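Local coordinates for protein prephenate dehydratase:Amino acid-binding ACT (Brucella abortus, PDB 6VH5) that probably converts prephenate to phenylpyruvate on the way to L-phenylalanine, and binds phenylalanine, the pathway's end product, through its ACT domain, at residues V98-L103 and G292-S297; V216-F221 and Y262-G267. One frame throughout, in Å; residues are numbered along the deposited sequence.

Contact 1: residues V98-L103 and G292-S297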
ATOM      1  N   VAL A  98     -17.451   1.775  10.553  1.00 51.73           N
ATOM      2  CA  VAL A  98     -18.764   2.364  10.756  1.00 53.14           C
ATOM      3  C   VAL A  98     -19.079   3.418   9.705  1.00 55.44           C
ATOM      4  O   VAL A  98     -20.040   4.173   9.855  1.00 57.29           O
ATOM      5  CB  VAL A  98     -18.898   2.947  12.176  1.00 56.21           C
ATOM      6  CG1 VAL A  98     -18.865   1.822  13.216  1.00 57.51           C
ATOM      7  CG2 VAL A  98     -17.789   3.923  12.431  1.00 54.04           C
ATOM      8  N   GLY A  99     -18.290   3.469   8.634  1.00 53.77           N
ATOM      9  CA  GLY A  99     -18.490   4.419   7.568  1.00 54.81           C
ATOM     10  C   GLY A  99     -17.366   4.397   6.552  1.00 56.72           C
ATOM     11  O   GLY A  99     -16.289   3.840   6.801  1.00 53.40           O
ATOM     12  N   GLU A 100     -17.617   4.997   5.394  1.00 52.15           N
ATOM     13  CA  GLU A 100     -16.613   5.155   4.356  1.00 56.28           C
ATOM     14  C   GLU A 100     -16.732   6.564   3.794  1.00 51.98           C
ATOM     15  O   GLU A 100     -17.724   7.261   4.016  1.00 52.27           O
ATOM     16  CB  GLU A 100     -16.761   4.087   3.237  1.00 57.34           C
ATOM     17  CG  GLU A 100     -18.011   4.203   2.367  1.00 50.61           C
ATOM     18  CD  GLU A 100     -18.026   3.228   1.166  1.00 58.71           C
ATOM     19  OE1 GLU A 100     -17.062   2.440   0.988  1.00 55.36           O
ATOM     20  OE2 GLU A 100     -19.010   3.261   0.386  1.00 55.36           O
ATOM     21  N   TYR A 101     -15.694   7.003   3.095  1.00 50.42           N
ATOM     22  CA  TYR A 101     -15.724   8.340   2.514  1.00 55.17           C
ATOM     23  C   TYR A 101     -14.832   8.368   1.286  1.00 56.71           C
ATOM     24  O   TYR A 101     -13.723   7.825   1.308  1.00 46.51           O
ATOM     25  CB  TYR A 101     -15.287   9.421   3.514  1.00 57.41           C
ATOM     26  CG  TYR A 101     -15.488  10.825   2.974  1.00 60.74           C
ATOM     27  CD1 TYR A 101     -16.753  11.404   2.941  1.00 62.78           C
ATOM     28  CD2 TYR A 101     -14.417  11.559   2.470  1.00 58.33           C
ATOM     29  CE1 TYR A 101     -16.945  12.681   2.434  1.00 56.61           C
ATOM     30  CE2 TYR A 101     -14.601  12.837   1.951  1.00 50.59           C
ATOM     31  CZ  TYR A 101     -15.864  13.388   1.946  1.00 50.99           C
ATOM     32  OH  TYR A 101     -16.052  14.645   1.438  1.00 59.91           O
ATOM     33  N   PHE A 102     -15.319   9.008   0.225  1.00 58.55           N
ATOM     34  CA  PHE A 102     -14.584   9.148  -1.028  1.00 64.99           C
ATOM     35  C   PHE A 102     -14.281  10.619  -1.258  1.00 62.14           C
ATOM     36  O   PHE A 102     -15.199  11.431  -1.419  1.00 65.63           O
ATOM     37  CB  PHE A 102     -15.385   8.570  -2.201  1.00 66.80           C
ATOM     38  CG  PHE A 102     -15.556   7.079  -2.131  1.00 68.51           C
ATOM     39  CD1 PHE A 102     -16.525   6.515  -1.313  1.00 67.93           C
ATOM     40  CD2 PHE A 102     -14.752   6.240  -2.890  1.00 61.09           C
ATOM     41  CE1 PHE A 102     -16.682   5.145  -1.243  1.00 64.98           C
ATOM     42  CE2 PHE A 102     -14.901   4.867  -2.825  1.00 57.89           C
ATOM     43  CZ  PHE A 102     -15.867   4.319  -2.001  1.00 60.75           C
ATOM     44  N   LEU A 103     -12.998  10.957  -1.296  1.00 59.38           N
ATOM     45  CA  LEU A 103     -12.574  12.348  -1.442  1.00 65.79           C
ATOM     46  C   LEU A 103     -11.796  12.563  -2.736  1.00 59.03           C
ATOM     47  O   LEU A 103     -10.742  11.936  -2.936  1.00 53.45           O
ATOM     48  CB  LEU A 103     -11.744  12.784  -0.232  1.00 61.95           C
ATOM     49  CG  LEU A 103     -11.086  14.155  -0.340  1.00 63.44           C
ATOM     50  CD1 LEU A 103     -12.133  15.236  -0.217  1.00 64.23           C
ATOM     51  CD2 LEU A 103     -10.077  14.293   0.796  1.00 63.29           C
ATOM     52  N   GLY A 292     -17.390  -5.060   9.589  1.00 50.43           N
ATOM     53  CA  GLY A 292     -18.237  -3.885   9.624  1.00 41.19           C
ATOM     54  C   GLY A 292     -19.455  -3.944   8.729  1.00 44.41           C
ATOM     55  O   GLY A 292     -19.470  -4.650   7.708  1.00 46.21           O
ATOM     56  N   VAL A 293     -20.496  -3.209   9.123  1.00 50.69           N
ATOM     57  CA  VAL A 293     -21.756  -3.116   8.382  1.00 52.68           C
ATOM     58  C   VAL A 293     -22.158  -1.648   8.400  1.00 62.78           C
ATOM     59  O   VAL A 293     -22.559  -1.127   9.450  1.00 63.73           O
ATOM     60  CB  VAL A 293     -22.867  -3.975   8.996  1.00 62.07           C
ATOM     61  CG1 VAL A 293     -24.144  -3.819   8.188  1.00 69.96           C
ATOM     62  CG2 VAL A 293     -22.430  -5.427   9.108  1.00 62.86           C
ATOM     63  N   TYR A 294     -22.023  -0.968   7.257  1.00 61.67           N
ATOM     64  CA  TYR A 294     -22.054   0.488   7.254  1.00 55.08           C
ATOM     65  C   TYR A 294     -22.712   1.030   5.988  1.00 59.59           C
ATOM     66  O   TYR A 294     -22.782   0.358   4.952  1.00 57.29           O
ATOM     67  CB  TYR A 294     -20.637   1.054   7.418  1.00 52.93           C
ATOM     68  CG  TYR A 294     -19.575   0.464   6.500  1.00 56.50           C
ATOM     69  CD1 TYR A 294     -19.104   1.178   5.402  1.00 55.63           C
ATOM     70  CD2 TYR A 294     -19.016  -0.782   6.751  1.00 57.71           C
ATOM     71  CE1 TYR A 294     -18.120   0.663   4.574  1.00 54.14           C
ATOM     72  CE2 TYR A 294     -18.037  -1.315   5.915  1.00 57.16           C
ATOM     73  CZ  TYR A 294     -17.589  -0.585   4.833  1.00 57.49           C
ATOM     74  OH  TYR A 294     -16.609  -1.098   4.007  1.00 58.81           O
ATOM     75  N   LYS A 295     -23.165   2.282   6.084  1.00 53.63           N
ATOM     76  CA  LYS A 295     -23.772   2.956   4.944  1.00 59.62           C
ATOM     77  C   LYS A 295     -22.749   3.138   3.833  1.00 62.50           C
ATOM     78  O   LYS A 295     -21.577   3.429   4.088  1.00 63.08           O
ATOM     79  CB  LYS A 295     -24.327   4.323   5.350  1.00 63.00           C
ATOM     80  CG  LYS A 295     -25.474   4.281   6.341  1.00 69.35           C
ATOM     81  CD  LYS A 295     -25.891   5.693   6.744  1.00 73.69           C
ATOM     82  CE  LYS A 295     -27.037   5.680   7.745  1.00 76.41           C
ATOM     83  NZ  LYS A 295     -27.463   7.060   8.125  1.00 79.00           N
ATOM     84  N   GLY A 296     -23.202   2.976   2.590  1.00 60.13           N
ATOM     85  CA  GLY A 296     -22.345   3.109   1.429  1.00 56.37           C
ATOM     86  C   GLY A 296     -22.457   4.480   0.789  1.00 58.61           C
ATOM     87  O   GLY A 296     -23.515   5.109   0.802  1.00 63.79           O
ATOM     88  N   SER A 297     -21.347   4.944   0.230  1.00 56.69           N
ATOM     89  CA  SER A 297     -21.332   6.270  -0.364  1.00 64.47           C
ATOM     90  C   SER A 297     -22.139   6.291  -1.658  1.00 71.16           C
ATOM     91  O   SER A 297     -22.240   5.290  -2.373  1.00 65.87           O
ATOM     92  CB  SER A 297     -19.897   6.724  -0.624  1.00 64.87           C
ATOM     93  OG  SER A 297     -19.886   8.026  -1.176  1.00 78.44           O
TER
HETATM   94  O   HOH W   1     -22.787   3.695   8.458  1.00 70.25           O
HETATM   95  O   HOH W   2     -20.476   5.965   5.310  1.00 71.31           O
HETATM   96  O   HOH W   3     -18.212   9.936   0.039  1.00 61.44           O
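E100 and Y294 meet in the tightly packed part of this contact, their side chains crossing at about a right angle, with the carboxylate and ring planes 73° apart. Y294 CB is 3.6 Å from G99 N, and the ring follows it obliquely along that backbone, CD1 3.8 Å from G99 C, until Y294 CE1 reaches E100 CB at 3.9 Å. E100 holds CG between its backbone N and carbonyl carbon (chi1 68°) and is extended beyond, which carries the carboxylate across to the other segment. There OE2 accepts an almost straight bond from S297 N (2.9 Å, 174° at the hydrogen) through its anti lone pair. OE2 also pairs with R300 and OE1 with R195, so both oxygens of this buried carboxylate have cationic partners. Beyond it, S297 CB lies obliquely against the F102 ring, 3.4 Å from CD1. The two strands are the outermost, within this chain, of different sheets, one in the prephenate dehydratase domain and one in the ACT domain, and they run at 55° to each other without a direct backbone-to-backbone bond. On the looser side two waters stand in for such bonds, one joining V98 O to K295 N, the other E100 N to K295 O. A third links F102 N to the hydroxyl of S297, 2.8 Å from OG. Here the K295 side chain leads away from the interface and is exposed.

Contact 2: residues V216-F221 and Y262-G267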
ATOM      1  N   VAL A 216     -22.853  -1.593   3.076  1.00 54.37           N
ATOM      2  CA  VAL A 216     -21.646  -2.359   2.781  1.00 49.14           C
ATOM      3  C   VAL A 216     -21.337  -3.250   3.972  1.00 50.37           C
ATOM      4  O   VAL A 216     -21.422  -2.814   5.124  1.00 58.56           O
ATOM      5  CB  VAL A 216     -20.443  -1.451   2.466  1.00 45.28           C
ATOM      6  CG1 VAL A 216     -19.206  -2.297   2.180  1.00 43.49           C
ATOM      7  CG2 VAL A 216     -20.773  -0.530   1.298  1.00 40.20           C
ATOM      8  N   THR A 217     -20.995  -4.501   3.694  1.00 48.87           N
ATOM      9  CA  THR A 217     -20.502  -5.414   4.709  1.00 52.61           C
ATOM     10  C   THR A 217     -19.089  -5.814   4.327  1.00 46.52           C
ATOM     11  O   THR A 217     -18.844  -6.235   3.193  1.00 53.66           O
ATOM     12  CB  THR A 217     -21.406  -6.649   4.866  1.00 57.11           C
ATOM     13  OG1 THR A 217     -22.651  -6.248   5.451  1.00 60.98           O
ATOM     14  CG2 THR A 217     -20.751  -7.680   5.785  1.00 50.28           C
ATOM     15  N   THR A 218     -18.160  -5.634   5.255  1.00 43.76           N
ATOM     16  CA  THR A 218     -16.765  -5.975   5.043  1.00 46.42           C
ATOM     17  C   THR A 218     -16.423  -7.134   5.959  1.00 49.37           C
ATOM     18  O   THR A 218     -16.801  -7.123   7.134  1.00 55.67           O
ATOM     19  CB  THR A 218     -15.844  -4.774   5.317  1.00 51.90           C
ATOM     20  OG1 THR A 218     -16.073  -3.743   4.344  1.00 51.77           O
ATOM     21  CG2 THR A 218     -14.381  -5.198   5.263  1.00 49.86           C
ATOM     22  N   PHE A 219     -15.749  -8.142   5.415  1.00 51.68           N
ATOM     23  CA  PHE A 219     -15.403  -9.314   6.197  1.00 54.08           C
ATOM     24  C   PHE A 219     -14.117  -9.928   5.669  1.00 52.93           C
ATOM     25  O   PHE A 219     -13.691  -9.663   4.543  1.00 53.16           O
ATOM     26  CB  PHE A 219     -16.537 -10.354   6.176  1.00 53.43           C
ATOM     27  CG  PHE A 219     -16.900 -10.843   4.790  1.00 47.99           C
ATOM     28  CD1 PHE A 219     -16.328 -11.994   4.272  1.00 44.62           C
ATOM     29  CD2 PHE A 219     -17.822 -10.157   4.018  1.00 54.55           C
ATOM     30  CE1 PHE A 219     -16.676 -12.452   3.002  1.00 50.10           C
ATOM     31  CE2 PHE A 219     -18.162 -10.598   2.754  1.00 53.12           C
ATOM     32  CZ  PHE A 219     -17.588 -11.752   2.243  1.00 53.82           C
ATOM     33  N   VAL A 220     -13.511 -10.769   6.504  1.00 52.92           N
ATOM     34  CA  VAL A 220     -12.368 -11.586   6.121  1.00 50.12           C
ATOM     35  C   VAL A 220     -12.764 -13.048   6.289  1.00 52.73           C
ATOM     36  O   VAL A 220     -13.637 -13.388   7.090  1.00 59.84           O
ATOM     37  CB  VAL A 220     -11.097 -11.267   6.938  1.00 53.00           C
ATOM     38  CG1 VAL A 220     -10.578  -9.891   6.584  1.00 38.49           C
ATOM     39  CG2 VAL A 220     -11.370 -11.368   8.451  1.00 42.29           C
ATOM     40  N   PHE A 221     -12.091 -13.915   5.536  1.00 46.92           N
ATOM     41  CA  PHE A 221     -12.290 -15.357   5.638  1.00 47.14           C
ATOM     42  C   PHE A 221     -11.041 -16.047   5.109  1.00 47.03           C
ATOM     43  O   PHE A 221     -10.275 -15.470   4.332  1.00 44.24           O
ATOM     44  CB  PHE A 221     -13.536 -15.828   4.867  1.00 54.43           C
ATOM     45  CG  PHE A 221     -13.484 -15.549   3.369  1.00 51.72           C
ATOM     46  CD1 PHE A 221     -12.937 -16.472   2.494  1.00 49.54           C
ATOM     47  CD2 PHE A 221     -13.977 -14.360   2.853  1.00 49.21           C
ATOM     48  CE1 PHE A 221     -12.880 -16.215   1.132  1.00 46.18           C
ATOM     49  CE2 PHE A 221     -13.932 -14.091   1.484  1.00 49.65           C
ATOM     50  CZ  PHE A 221     -13.376 -15.009   0.627  1.00 48.07           C
ATOM     51  N   TYR A 262      -9.822 -10.375   2.102  1.00 39.28           N
ATOM     52  CA  TYR A 262     -10.521  -9.203   2.605  1.00 46.31           C
ATOM     53  C   TYR A 262     -11.561  -8.828   1.562  1.00 44.06           C
ATOM     54  O   TYR A 262     -11.230  -8.715   0.381  1.00 51.96           O
ATOM     55  CB  TYR A 262      -9.524  -8.056   2.861  1.00 43.50           C
ATOM     56  CG  TYR A 262     -10.094  -6.782   3.443  1.00 47.33           C
ATOM     57  CD1 TYR A 262      -9.889  -6.449   4.780  1.00 57.25           C
ATOM     58  CD2 TYR A 262     -10.781  -5.873   2.636  1.00 52.45           C
ATOM     59  CE1 TYR A 262     -10.383  -5.255   5.311  1.00 56.18           C
ATOM     60  CE2 TYR A 262     -11.290  -4.686   3.151  1.00 53.10           C
ATOM     61  CZ  TYR A 262     -11.089  -4.383   4.492  1.00 57.13           C
ATOM     62  OH  TYR A 262     -11.602  -3.207   5.001  1.00 49.07           O
ATOM     63  N   ALA A 263     -12.807  -8.644   1.983  1.00 41.97           N
ATOM     64  CA  ALA A 263     -13.883  -8.480   1.015  1.00 44.27           C
ATOM     65  C   ALA A 263     -14.917  -7.470   1.487  1.00 49.74           C
ATOM     66  O   ALA A 263     -15.199  -7.365   2.686  1.00 52.20           O
ATOM     67  CB  ALA A 263     -14.578  -9.822   0.736  1.00 45.77           C
ATOM     68  N   ASP A 264     -15.462  -6.723   0.529  1.00 51.11           N
ATOM     69  CA  ASP A 264     -16.635  -5.878   0.714  1.00 49.79           C
ATOM     70  C   ASP A 264     -17.737  -6.415  -0.195  1.00 52.33           C
ATOM     71  O   ASP A 264     -17.476  -6.719  -1.365  1.00 48.98           O
ATOM     72  CB  ASP A 264     -16.363  -4.412   0.331  1.00 49.30           C
ATOM     73  CG  ASP A 264     -15.272  -3.732   1.175  1.00 51.92           C
ATOM     74  OD1 ASP A 264     -14.740  -4.314   2.149  1.00 49.86           O
ATOM     75  OD2 ASP A 264     -14.954  -2.570   0.835  1.00 53.63           O
ATOM     76  N   ILE A 265     -18.959  -6.534   0.330  1.00 44.00           N
ATOM     77  CA  ILE A 265     -20.135  -6.811  -0.491  1.00 48.64           C
ATOM     78  C   ILE A 265     -21.146  -5.697  -0.235  1.00 46.58           C
ATOM     79  O   ILE A 265     -21.117  -5.010   0.794  1.00 42.36           O
ATOM     80  CB  ILE A 265     -20.787  -8.196  -0.221  1.00 45.51           C
ATOM     81  CG1 ILE A 265     -21.230  -8.298   1.231  1.00 40.27           C
ATOM     82  CG2 ILE A 265     -19.855  -9.364  -0.568  1.00 35.92           C
ATOM     83  CD1 ILE A 265     -21.844  -9.609   1.574  1.00 47.21           C
ATOM     84  N   GLU A 266     -22.035  -5.512  -1.200  1.00 40.11           N
ATOM     85  CA  GLU A 266     -23.157  -4.585  -1.083  1.00 41.57           C
ATOM     86  C   GLU A 266     -24.358  -5.390  -0.601  1.00 52.04           C
ATOM     87  O   GLU A 266     -24.957  -6.155  -1.359  1.00 60.45           O
ATOM     88  CB  GLU A 266     -23.401  -3.883  -2.415  1.00 44.93           C
ATOM     89  CG  GLU A 266     -22.189  -3.041  -2.832  1.00 49.83           C
ATOM     90  CD  GLU A 266     -22.343  -2.318  -4.162  1.00 61.17           C
ATOM     91  OE1 GLU A 266     -22.987  -2.854  -5.097  1.00 66.81           O
ATOM     92  OE2 GLU A 266     -21.810  -1.192  -4.263  1.00 69.22           O
ATOM     93  N   GLY A 267     -24.669  -5.254   0.672  1.00 55.70           N
ATOM     94  CA  GLY A 267     -25.721  -6.006   1.314  1.00 58.98           C
ATOM     95  C   GLY A 267     -25.574  -5.947   2.816  1.00 65.16           C
ATOM     96  O   GLY A 267     -24.524  -5.590   3.359  1.00 64.80           O
TER
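The F219 ring carries the methyl of A263 over one face, a CH-pi contact with CB 4.1 Å from the ring centroid and offset toward the rim. At the ring's edge, near its plane, sits I265 CG2. The same A263 methyl lies at the edge of the F221 ring, so one small residue serves two phenylalanines. F219 reaches it because CG stands between the backbone N and the carbonyl carbon (chi1 59°), which swings the ring across to the neighbouring strand. On the opposite side of the sheet, the Y262 ring meets T218 CG2 and V220 CG1 obliquely; T218 CG2 is 3.4 Å from the phenol OH. Next to it, T218 and D264 point the same way, and T218 OG1 donates to D264 OD1 at 2.6 Å, approaching from well above the carboxylate plane. The other oxygen, OD2, is engaged by R195 in a salt bridge. T217, on the face of F219 and I265, gives its hydroxyl to G267 O (2.9 Å), tying the strand to the residue just past the end of its neighbour. Between the faces, T217 with I265 and F219 with A263 are hydrogen-bonded pairs, each joined by two backbone bonds; V216 with E266, T218 with D264 and V220 with Y262 are the non-hydrogen-bonded pairs. Helix 272-283 packs on the F219 and I265 side. This is the antiparallel pairing of the first and third strands of an ACT domain, central in the four-stranded sheet of its ferredoxin-like βαββαβ fold.

Overall arrangement
Contact 1 joins the prephenate dehydratase and ACT domains, whereas contact 2 lies within the ACT sheet, and their centres are 12 Å apart. Strand 286-295 connects them: it faces strand 96-104 and also neighbours strand 215-224, where Y294 O lies 2.7 Å from V216 N and Y294 OH 2.7 Å from T218 OG1, both probable hydrogen bonds. R195 forms a second connection, bridging to E100 of contact 1 and D264 of contact 2. Beside it in sequence is T194, predicted to be essential for activity; the side chains of T194 and F102 are about 7 Å apart. From a bound phenylalanine, the side chain of F102 is about 12 Å away and that of A263 about 7 Å.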